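Local coordinates for protein yeast glycogen phosphorylase (Saccharomyces cerevisiae, PDB 1YGP) that belongs to the carbohydrate phosphorylase family of the GT-B clan and carries a bound pyridoxal-5'-phosphate, at residues V257-Y262 with R278-R283. Sequence-based numbering, arbitrary orientation.
Sequences VLAVAY and RLWQAR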
# COMPACT_ATOMS: atom_id res chain seq x y z
N VAL A 257 8.41 8.72 16.23
CA VAL A 257 7.87 8.07 15.05
C VAL A 257 6.82 7.12 15.59
O VAL A 257 6.70 7.02 16.82
CB VAL A 257 8.94 7.27 14.29
CG1 VAL A 257 9.87 8.25 13.62
CG2 VAL A 257 9.78 6.42 15.23
N LEU A 258 6.05 6.45 14.73
CA LEU A 258 5.03 5.56 15.24
C LEU A 258 5.28 4.18 14.73
O LEU A 258 5.67 4.04 13.57
CB LEU A 258 3.66 5.94 14.79
CG LEU A 258 3.03 7.16 15.41
CD1 LEU A 258 1.59 7.21 14.97
CD2 LEU A 258 3.06 7.10 16.92
N ALA A 259 5.04 3.16 15.55
CA ALA A 259 5.23 1.79 15.15
C ALA A 259 3.82 1.23 15.04
O ALA A 259 3.05 1.28 16.00
CB ALA A 259 6.00 1.05 16.20
N VAL A 260 3.41 0.76 13.88
CA VAL A 260 2.09 0.20 13.70
C VAL A 260 2.37 -1.27 13.46
O VAL A 260 3.27 -1.60 12.67
CB VAL A 260 1.44 0.89 12.49
CG1 VAL A 260 0.13 0.24 12.07
CG2 VAL A 260 1.19 2.34 12.88
N ALA A 261 1.66 -2.15 14.17
CA ALA A 261 1.82 -3.59 14.05
C ALA A 261 1.06 -4.20 12.89
O ALA A 261 -0.00 -3.70 12.48
CB ALA A 261 1.34 -4.29 15.29
N TYR A 262 1.63 -5.29 12.36
CA TYR A 262 1.03 -6.13 11.33
C TYR A 262 1.22 -7.56 11.84
O TYR A 262 2.32 -7.98 12.21
CB TYR A 262 1.75 -5.98 10.00
CG TYR A 262 1.41 -4.70 9.26
CD1 TYR A 262 1.88 -3.48 9.73
CD2 TYR A 262 0.63 -4.74 8.09
CE1 TYR A 262 1.59 -2.29 9.06
CE2 TYR A 262 0.33 -3.55 7.41
CZ TYR A 262 0.81 -2.34 7.91
OH TYR A 262 0.54 -1.15 7.26
N ARG A 278 4.64 -10.63 14.83
CA ARG A 278 4.19 -9.26 14.81
C ARG A 278 5.34 -8.44 14.27
O ARG A 278 6.45 -8.44 14.81
CB ARG A 278 3.81 -8.81 16.22
CG ARG A 278 3.39 -7.34 16.18
CD ARG A 278 2.62 -6.93 17.41
NE ARG A 278 1.24 -7.34 17.27
CZ ARG A 278 0.25 -6.90 18.05
NH1 ARG A 278 0.49 -6.04 19.04
NH2 ARG A 278 -1.00 -7.28 17.79
N LEU A 279 5.07 -7.76 13.17
CA LEU A 279 6.09 -7.00 12.48
C LEU A 279 5.69 -5.53 12.62
O LEU A 279 4.50 -5.25 12.73
CB LEU A 279 6.13 -7.47 11.03
CG LEU A 279 6.14 -8.97 10.79
CD1 LEU A 279 5.35 -9.26 9.54
CD2 LEU A 279 7.55 -9.50 10.71
N TRP A 280 6.64 -4.60 12.64
CA TRP A 280 6.34 -3.21 12.80
C TRP A 280 6.65 -2.47 11.52
O TRP A 280 7.65 -2.76 10.86
CB TRP A 280 7.18 -2.58 13.91
CG TRP A 280 6.99 -3.24 15.27
CD1 TRP A 280 7.90 -4.13 15.80
CD2 TRP A 280 5.89 -3.08 16.06
NE1 TRP A 280 7.36 -4.55 16.92
CE2 TRP A 280 6.16 -3.96 17.11
CE3 TRP A 280 4.70 -2.34 16.01
CZ2 TRP A 280 5.22 -4.10 18.14
CZ3 TRP A 280 3.77 -2.49 17.05
CH2 TRP A 280 4.03 -3.37 18.10
N GLN A 281 5.84 -1.48 11.17
CA GLN A 281 6.06 -0.56 10.05
C GLN A 281 6.25 0.80 10.69
O GLN A 281 5.49 1.10 11.62
CB GLN A 281 4.84 -0.52 9.18
CG GLN A 281 4.78 0.62 8.19
CD GLN A 281 3.58 0.45 7.31
OE1 GLN A 281 3.73 -0.08 6.21
NE2 GLN A 281 2.36 0.80 7.70
N ALA A 282 7.19 1.64 10.25
CA ALA A 282 7.36 2.95 10.87
C ALA A 282 6.49 3.97 10.19
O ALA A 282 6.43 3.96 8.96
CB ALA A 282 8.75 3.48 10.75
N ARG A 283 5.78 4.83 10.91
CA ARG A 283 4.93 5.85 10.31
C ARG A 283 5.27 7.19 10.95
O ARG A 283 5.82 7.19 12.06
CB ARG A 283 3.47 5.52 10.54
CG ARG A 283 3.04 4.36 9.62
CD ARG A 283 1.53 4.21 9.71
NE ARG A 283 1.04 2.96 9.15
CZ ARG A 283 -0.19 2.48 9.44
NH1 ARG A 283 -1.02 3.13 10.27
NH2 ARG A 283 -0.57 1.29 8.97
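Leu258 with Arg283, Val260 with Gln281 and Tyr262 with Leu279 are hydrogen-bonded pairs of the antiparallel hairpin of strands 255-267 and 274-284, each closed by two N-H to O=C bonds; Leu258 N to Arg283 O measures 2.8 Å and Val260 N to Gln281 O 3.1 Å.

Above this backbone ladder Arg283 gives an N-H from NH2 to OH of Tyr262, 3.2 Å away and within the guanidinium plane, while phenol ring and guanidinium stand nearly perpendicular, 86° apart. That same NH2 forms a salt bridge with Glu222 and NH1 bonds Asn224, both on strand 221-232. The length of arginine suits this place: extended from CG to NE, it reaches past Val260 to the phenol. Val260 CG1, anti to the backbone N (chi1 172°), lies over one face of the guanidinium, 3.3 Å from NH2, and CG2 touches it too.

The opposite face is largely apolar. CB of Ala259 meets CE3 of Trp280 at 3.6 Å and CB of Ala261 meets CZ3 at 3.5 Å; alanines suit these sites because they leave room for one large indole. Ala259, Trp280 and Ala282 meet helix 322-350, where NE1 of Trp280 hydrogen-bonds to OG of Ser339. The other polar exception is Arg278, paired with Asp263 and Asp342; Ala261 CB lies over one face of its guanidinium, toward the rim. The hairpin thus joins strand 221-232 through its mixed face, by way of Arg283, and a helix through its alanine-and-indole face.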